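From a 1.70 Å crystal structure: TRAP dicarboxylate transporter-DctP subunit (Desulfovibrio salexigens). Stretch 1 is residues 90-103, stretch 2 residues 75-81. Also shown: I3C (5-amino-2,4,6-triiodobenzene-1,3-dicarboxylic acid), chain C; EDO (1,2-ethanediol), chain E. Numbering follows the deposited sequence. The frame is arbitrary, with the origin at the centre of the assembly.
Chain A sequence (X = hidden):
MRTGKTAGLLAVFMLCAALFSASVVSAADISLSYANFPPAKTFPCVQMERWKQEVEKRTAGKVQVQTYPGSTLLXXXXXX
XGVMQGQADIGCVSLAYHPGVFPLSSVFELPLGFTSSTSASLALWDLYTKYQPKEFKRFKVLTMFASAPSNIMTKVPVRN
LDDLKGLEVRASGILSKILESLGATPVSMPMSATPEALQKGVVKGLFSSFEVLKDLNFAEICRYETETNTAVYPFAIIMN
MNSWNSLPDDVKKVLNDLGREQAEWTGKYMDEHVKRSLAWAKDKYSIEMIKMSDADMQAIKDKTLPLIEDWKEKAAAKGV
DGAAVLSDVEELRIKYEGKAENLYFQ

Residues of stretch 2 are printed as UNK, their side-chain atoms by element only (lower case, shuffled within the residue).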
ATOM      1  N   ILE A  90       5.088 -15.188  11.940  1.00  6.45           N
ATOM      2  CA  ILE A  90       5.010 -14.306  10.785  1.00  6.23           C
ATOM      3  C   ILE A  90       3.992 -13.239  11.062  1.00  8.37           C
ATOM      4  O   ILE A  90       3.010 -13.471  11.774  1.00  9.01           O
ATOM      5  CB  ILE A  90       4.555 -15.096   9.521  1.00  7.04           C
ATOM      6  CG1 ILE A  90       5.530 -16.224   9.211  1.00  8.10           C
ATOM      7  CG2 ILE A  90       4.386 -14.149   8.318  1.00  8.52           C
ATOM      8  CD1 ILE A  90       4.967 -17.205   8.154  1.00 10.50           C
ATOM      9  N   GLY A  91       4.230 -12.047  10.545  1.00  6.48           N
ATOM     10  CA  GLY A  91       3.285 -10.954  10.705  1.00  6.68           C
ATOM     11  C   GLY A  91       3.339  -9.976   9.545  1.00  6.46           C
ATOM     12  O   GLY A  91       4.316  -9.946   8.791  1.00  6.83           O
ATOM     13  N   CYS A  92       2.267  -9.194   9.425  1.00  6.82           N
ATOM     14  CA  CYS A  92       2.083  -8.179   8.374  1.00  5.88           C
ATOM     15  C   CYS A  92       2.203  -6.777   8.949  1.00  8.02           C
ATOM     16  O   CYS A  92       1.464  -6.392   9.881  1.00  9.13           O
ATOM     17  CB  CYS A  92       0.714  -8.340   7.747  1.00 10.67           C
ATOM     18  SG  CYS A  92       0.402  -7.159   6.385  1.00  9.72           S
ATOM     19  N   VAL A  93       3.129  -6.011   8.384  1.00  7.63           N
ATOM     20  CA  VAL A  93       3.400  -4.662   8.848  1.00  6.55           C
ATOM     21  C   VAL A  93       3.051  -3.623   7.788  1.00  7.78           C
ATOM     22  O   VAL A  93       3.509  -3.710   6.658  1.00  8.84           O
ATOM     23  CB  VAL A  93       4.867  -4.507   9.245  1.00  8.49           C
ATOM     24  CG1 VAL A  93       5.160  -3.074   9.691  1.00 10.49           C
ATOM     25  CG2 VAL A  93       5.242  -5.513  10.350  1.00 12.66           C
ATOM     26  N   SER A  94       2.253  -2.630   8.171  1.00  8.91           N
ATOM     27  CA  SER A  94       2.019  -1.447   7.348  1.00  8.10           C
ATOM     28  C   SER A  94       3.080  -0.427   7.728  1.00  6.77           C
ATOM     29  O   SER A  94       3.043   0.132   8.812  1.00  8.28           O
ATOM     30  CB  SER A  94       0.623  -0.882   7.612  1.00 10.13           C
ATOM     31  OG  SER A  94       0.399   0.297   6.847  1.00 11.27           O
ATOM     32  N   LEU A  95       4.044  -0.186   6.847  1.00  8.72           N
ATOM     33  CA  LEU A  95       5.210   0.593   7.251  1.00  9.14           C
ATOM     34  C   LEU A  95       4.866   2.010   7.712  1.00  9.84           C
ATOM     35  O   LEU A  95       5.521   2.543   8.600  1.00  8.39           O
ATOM     36  CB  LEU A  95       6.255   0.663   6.133  1.00  7.93           C
ATOM     37  CG  LEU A  95       6.647  -0.653   5.461  1.00  6.19           C
ATOM     38  CD1 LEU A  95       7.792  -0.381   4.456  1.00 10.44           C
ATOM     39  CD2 LEU A  95       7.087  -1.720   6.467  1.00  7.77           C
ATOM     40  N   ALA A  96       3.872   2.613   7.078  1.00  7.71           N
ATOM     41  CA  ALA A  96       3.485   3.988   7.356  1.00  8.75           C
ATOM     42  C   ALA A  96       3.033   4.198   8.794  1.00  8.61           C
ATOM     43  O   ALA A  96       3.053   5.324   9.283  1.00 11.13           O
ATOM     44  CB  ALA A  96       2.368   4.439   6.397  1.00 11.13           C
ATOM     45  N   TYR A  97       2.592   3.128   9.463  1.00  9.36           N
ATOM     46  CA  TYR A  97       2.130   3.228  10.844  1.00 11.45           C
ATOM     47  C   TYR A  97       3.276   3.354  11.849  1.00  9.95           C
ATOM     48  O   TYR A  97       3.039   3.602  13.036  1.00 11.70           O
ATOM     49  CB  TYR A  97       1.265   2.007  11.197  1.00 10.54           C
ATOM     50  CG  TYR A  97       0.565   2.087  12.548  1.00 12.76           C
ATOM     51  CD1 TYR A  97      -0.283   3.142  12.843  1.00 21.38           C
ATOM     52  CD2 TYR A  97       0.759   1.119  13.517  1.00  9.96           C
ATOM     53  CE1 TYR A  97      -0.913   3.230  14.068  1.00 19.03           C
ATOM     54  CE2 TYR A  97       0.114   1.197  14.752  1.00 15.08           C
ATOM     55  CZ  TYR A  97      -0.721   2.256  15.013  1.00 20.46           C
ATOM     56  OH  TYR A  97      -1.364   2.365  16.240  1.00 23.67           O
ATOM     57  N   HIS A  98       4.521   3.196  11.382  1.00  7.12           N
ATOM     58  CA  HIS A  98       5.700   3.195  12.252  1.00  8.25           C
ATOM     59  C   HIS A  98       6.755   4.175  11.769  1.00  9.81           C
ATOM     60  O   HIS A  98       7.824   3.780  11.361  1.00  8.21           O
ATOM     61  CB  HIS A  98       6.319   1.799  12.278  1.00  7.35           C
ATOM     62  CG  HIS A  98       5.325   0.724  12.539  1.00  6.91           C
ATOM     63  ND1 HIS A  98       4.884   0.406  13.811  1.00 11.69           N
ATOM     64  CD2 HIS A  98       4.629  -0.066  11.693  1.00  9.78           C
ATOM     65  CE1 HIS A  98       3.985  -0.556  13.728  1.00 12.36           C
ATOM     66  NE2 HIS A  98       3.807  -0.858  12.452  1.00 14.37           N
ATOM     67  N   PRO A  99       6.449   5.474  11.810  1.00  7.91           N
ATOM     68  CA  PRO A  99       7.434   6.463  11.347  1.00  8.05           C
ATOM     69  C   PRO A  99       8.740   6.403  12.100  1.00 11.36           C
ATOM     70  O   PRO A  99       8.756   6.364  13.335  1.00 12.21           O
ATOM     71  CB  PRO A  99       6.757   7.816  11.580  1.00 15.16           C
ATOM     72  CG  PRO A  99       5.488   7.548  12.275  1.00 15.26           C
ATOM     73  CD  PRO A  99       5.267   6.087  12.437  1.00 10.46           C
ATOM     74  N   GLY A 100       9.824   6.381  11.336  1.00  8.93           N
ATOM     75  CA  GLY A 100      11.157   6.328  11.895  1.00 10.94           C
ATOM     76  C   GLY A 100      11.731   4.926  11.923  1.00 14.12           C
ATOM     77  O   GLY A 100      12.939   4.769  12.017  1.00 14.47           O
ATOM     78  N   VAL A 101      10.876   3.918  11.822  1.00  7.79           N
ATOM     79  CA  VAL A 101      11.326   2.545  11.972  1.00  8.33           C
ATOM     80  C   VAL A 101      11.866   2.004  10.632  1.00 10.77           C
ATOM     81  O   VAL A 101      12.695   1.088  10.621  1.00  9.26           O
ATOM     82  CB  VAL A 101      10.194   1.688  12.494  1.00  9.44           C
ATOM     83  CG1 VAL A 101      10.606   0.241  12.617  1.00 11.86           C
ATOM     84  CG2 VAL A 101       9.719   2.228  13.849  1.00 11.77           C
ATOM     85  N   PHE A 102      11.406   2.595   9.529  1.00  7.95           N
ATOM     86  CA  PHE A 102      11.747   2.128   8.172  1.00  9.67           C
ATOM     87  C   PHE A 102      12.242   3.278   7.300  1.00  7.27           C
ATOM     88  O   PHE A 102      11.597   3.660   6.336  1.00  9.40           O
ATOM     89  CB  PHE A 102      10.524   1.470   7.545  1.00 10.79           C
ATOM     90  CG  PHE A 102       9.982   0.342   8.379  1.00  6.29           C
ATOM     91  CD1 PHE A 102      10.627  -0.868   8.419  1.00  6.71           C
ATOM     92  CD2 PHE A 102       8.829   0.508   9.137  1.00  8.22           C
ATOM     93  CE1 PHE A 102      10.146  -1.898   9.192  1.00 10.23           C
ATOM     94  CE2 PHE A 102       8.362  -0.537   9.926  1.00  8.91           C
ATOM     95  CZ  PHE A 102       9.018  -1.726   9.935  1.00  8.97           C
ATOM     96  N   PRO A 103      13.400   3.837   7.643  1.00  7.29           N
ATOM     97  CA  PRO A 103      13.860   5.032   6.922  1.00  7.49           C
ATOM     98  C   PRO A 103      14.079   4.816   5.443  1.00 12.03           C
ATOM     99  O   PRO A 103      13.954   5.788   4.684  1.00 10.02           O
ATOM    100  CB  PRO A 103      15.185   5.366   7.596  1.00  9.57           C
ATOM    101  CG  PRO A 103      15.568   4.148   8.368  1.00 12.81           C
ATOM    102  CD  PRO A 103      14.275   3.528   8.788  1.00  9.08           C
ATOM    103  N   UNK A  75      -1.978  -7.461  16.691  1.00 13.99           N
ATOM    104  CA  UNK A  75      -2.622  -6.392  15.954  1.00 16.21           C
ATOM    105  C   UNK A  75      -1.649  -5.279  15.616  1.00 16.05           C
ATOM    106  O   UNK A  75      -0.440  -5.470  15.618  1.00 12.87           O
ATOM    107  N   UNK A  76      -2.190  -4.095  15.350  1.00 14.61           N
ATOM    108  CA  UNK A  76      -1.377  -2.948  14.973  1.00 21.79           C
ATOM    109  C   UNK A  76      -0.357  -2.593  16.047  1.00 14.97           C
ATOM    110  O   UNK A  76       0.748  -2.144  15.724  1.00 19.37           O
ATOM    111  c   UNK A  76      -2.284  -1.742  14.692  1.00 29.05           C
ATOM    112  N   UNK A  77      -0.724  -2.795  17.305  1.00 15.67           N
ATOM    113  CA  UNK A  77       0.092  -2.321  18.425  1.00 20.98           C
ATOM    114  C   UNK A  77       1.275  -3.230  18.737  1.00 21.94           C
ATOM    115  O   UNK A  77       2.203  -2.826  19.427  1.00 25.60           O
ATOM    116  c   UNK A  77      -1.986  -3.423  21.494  1.00 36.67           C
ATOM    117  c   UNK A  77      -2.335  -4.809  22.017  1.00 37.89           C
ATOM    118  n   UNK A  77      -3.498  -4.801  22.950  1.00 47.99           N
ATOM    119  c   UNK A  77      -0.745  -2.206  19.679  1.00 19.63           C
ATOM    120  c   UNK A  77      -1.164  -3.539  20.229  1.00 22.77           C
ATOM    121  N   UNK A  78       1.252  -4.463  18.255  1.00 12.73           N
ATOM    122  CA  UNK A  78       2.248  -5.409  18.737  1.00 10.89           C
ATOM    123  C   UNK A  78       2.715  -6.447  17.713  1.00  7.69           C
ATOM    124  O   UNK A  78       3.287  -7.465  18.080  1.00 10.02           O
ATOM    125  o   UNK A  78      -0.040  -6.938  18.595  1.00 14.17           O
ATOM    126  n   UNK A  78      -0.117  -7.481  20.766  1.00 20.18           N
ATOM    127  c   UNK A  78       0.446  -6.885  19.710  1.00 12.06           C
ATOM    128  c   UNK A  78       1.720  -6.120  19.976  1.00 12.45           C
ATOM    129  N   UNK A  79       2.533  -6.175  16.423  1.00  7.59           N
ATOM    130  CA  UNK A  79       3.000  -7.109  15.412  1.00  9.16           C
ATOM    131  C   UNK A  79       4.524  -7.129  15.336  1.00  8.84           C
ATOM    132  O   UNK A  79       5.130  -8.198  15.308  1.00  8.56           O
ATOM    133  o   UNK A  79       1.022  -7.199  14.025  1.00 14.28           O
ATOM    134  c   UNK A  79       2.392  -6.789  14.035  1.00 11.48           C
ATOM    135  c   UNK A  79       3.121  -7.549  12.940  1.00 10.27           C
ATOM    136  N   UNK A  80       5.170  -5.968  15.318  1.00 11.47           N
ATOM    137  CA  UNK A  80       6.647  -5.953  15.254  1.00 13.72           C
ATOM    138  C   UNK A  80       7.282  -6.624  16.442  1.00  9.97           C
ATOM    139  O   UNK A  80       8.117  -7.536  16.319  1.00 13.78           O
ATOM    140  c   UNK A  80       7.231  -3.922  13.781  1.00 17.30           C
ATOM    141  c   UNK A  80       7.187  -4.528  15.166  1.00 16.67           C
ATOM    142  c   UNK A  80       7.646  -2.462  13.894  1.00 21.31           C
ATOM    143  c   UNK A  80       8.205  -4.676  12.884  1.00 14.18           C
ATOM    144  N   UNK A  81       6.907  -6.194  17.634  1.00 10.60           N
ATOM    145  CA  UNK A  81       7.500  -6.782  18.817  1.00 14.77           C
ATOM    146  C   UNK A  81       7.075  -8.234  18.971  1.00 13.08           C
ATOM    147  O   UNK A  81       7.855  -9.106  19.365  1.00 13.71           O
ATOM    148  n   UNK A  81      10.188  -6.302  22.189  1.00 28.25           N
ATOM    149  c   UNK A  81       7.089  -6.003  20.060  1.00 19.78           C
ATOM    150  c   UNK A  81       7.937  -6.330  21.254  1.00 23.97           C
ATOM    151  n   UNK A  81      12.027  -7.197  23.199  1.00 39.10           N
ATOM    152  c   UNK A  81      11.410  -6.806  22.095  1.00 33.88           C
ATOM    153  c   UNK A  81       9.379  -5.848  21.062  1.00 26.72           C
ATOM    154  n   UNK A  81      12.013  -6.902  20.919  1.00 30.81           N
TER
HETATM  155  I3  I3C C 402      21.003  -9.965  21.503  0.66 23.13           I
HETATM  156  I2  I3C C 402      16.076  -6.675  20.176  0.66 22.85           I
HETATM  157  I1  I3C C 402      15.658 -11.452  23.755  0.66 34.75           I
HETATM  158  O8  I3C C 402      19.294 -11.312  24.280  0.66 22.53           O
HETATM  159  O9  I3C C 402      18.729 -12.679  22.648  0.66 28.10           O
HETATM  160  C10 I3C C 402      14.816  -8.874  22.075  0.66 23.24           C
HETATM  161  N13 I3C C 402      19.175  -7.604  20.183  0.66 30.53           N
HETATM  162  C1  I3C C 402      18.164 -10.389  22.433  0.66 24.20           C
HETATM  163  C6  I3C C 402      18.943  -9.553  21.657  0.66 14.95           C
HETATM  164  C5  I3C C 402      18.386  -8.474  20.991  0.66 26.74           C
HETATM  165  C4  I3C C 402      17.037  -8.262  21.144  0.66 20.17           C
HETATM  166  C3  I3C C 402      16.265  -9.104  21.915  0.66 19.18           C
HETATM  167  C2  I3C C 402      16.823 -10.166  22.573  0.66 26.74           C
HETATM  168  C7  I3C C 402      18.764 -11.530  23.157  0.66 24.07           C
HETATM  169  O11 I3C C 402      13.981  -9.417  21.306  0.66 27.37           O
HETATM  170  O12 I3C C 402      14.446  -8.126  23.012  0.66 21.67           O
HETATM  171  C1  EDO E 404       0.767  -2.646  11.755  1.00 21.55           C
HETATM  172  O1  EDO E 404       1.717  -2.020  10.893  1.00 15.66           O
HETATM  173  C2  EDO E 404       1.459  -3.898  12.248  1.00 18.59           C
HETATM  174  O2  EDO E 404       2.774  -3.501  12.676  1.00 21.99           O
HETATM  175  O   HOH W   1      -0.078  -7.887  11.500  1.00 13.64           O

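Position 75 has backbone atoms and no side-chain atoms. It lies in the loop and touches nothing on stretch 1. The residue is Gly75.

Position 76 carries one carbon, the CB, and its CA-to-CB bond points toward stretch 1. The CB of position 76 lies 3.8 Å from Tyr97 CE2. The backbone O of the same position is 3.5 Å from Tyr97 CE2, at the edge of that ring. A single carbon means alanine, Ala76.

Position 77 has four carbons in a row ending in a nitrogen. The CA-to-CB bond points away from stretch 1, and the residue is exposed. An unbranched chain with a terminal amine is lysine, Lys77. Its chi1 is p, and the other three torsions are t.

Position 78 has two carbons, the second carrying one oxygen and one nitrogen. This is a carboxamide on a short stem, so the residue is Asn78. Its CA-to-CB bond points away from stretch 1. Gly75 N donates to Asn78 OD1 at 2.8 Å, and Asn78 N donates to Gly75 O at 3.3 Å. Asn78 sits at the N-cap position but makes no capping bond with its side chain.

Position 79 has one carbon carrying one oxygen and one carbon. The branch carbon lies 3.7 Å from Cys92 O and 3.9 Å from Val93 CG2. The oxygen is 2.8 Å from Gly75 O. A hydroxyl and a methyl on CB make this Thr79. Its OG1 donates to Gly75 O.

Position 80 has four carbons, forked at the second. One fork tip is 4.0 Å from Val93 CG2 and 4.2 Å from Phe102 CZ. The other is 4.0 Å from His98 ND1 and 4.2 Å from Val101 CG1. This is Leu80, with CD2 the first tip and CD1 the second.

Position 81 has three carbons, a nitrogen, then a carbon carrying two more nitrogens. This guanidinium is Arg81. It does not reach stretch 1. Its NH2 donates to I3C O12 at 2.6 Å and its NH1 to I3C O11 at 3.2 Å.

The contact is mainly apolar, and no direct hydrogen bond crosses it. Leu80 gives the largest covered area; its CD1 makes a CH-pi contact over one face of the His98 ring. Thr79 packs close to Gly91, where a CB would clash with Thr79 CG2. Water 1 bridges the stretches, its O donating to Thr79 OG1 at 2.8 Å and Cys92 O at 2.7 Å. Ethanediol also lies between them: its O1 accepts from Ser94 N at 2.8 Å, and its C2 is 3.5 Å from Thr79 CB.

Stretch 2, residues 75-81: GAKNTLR
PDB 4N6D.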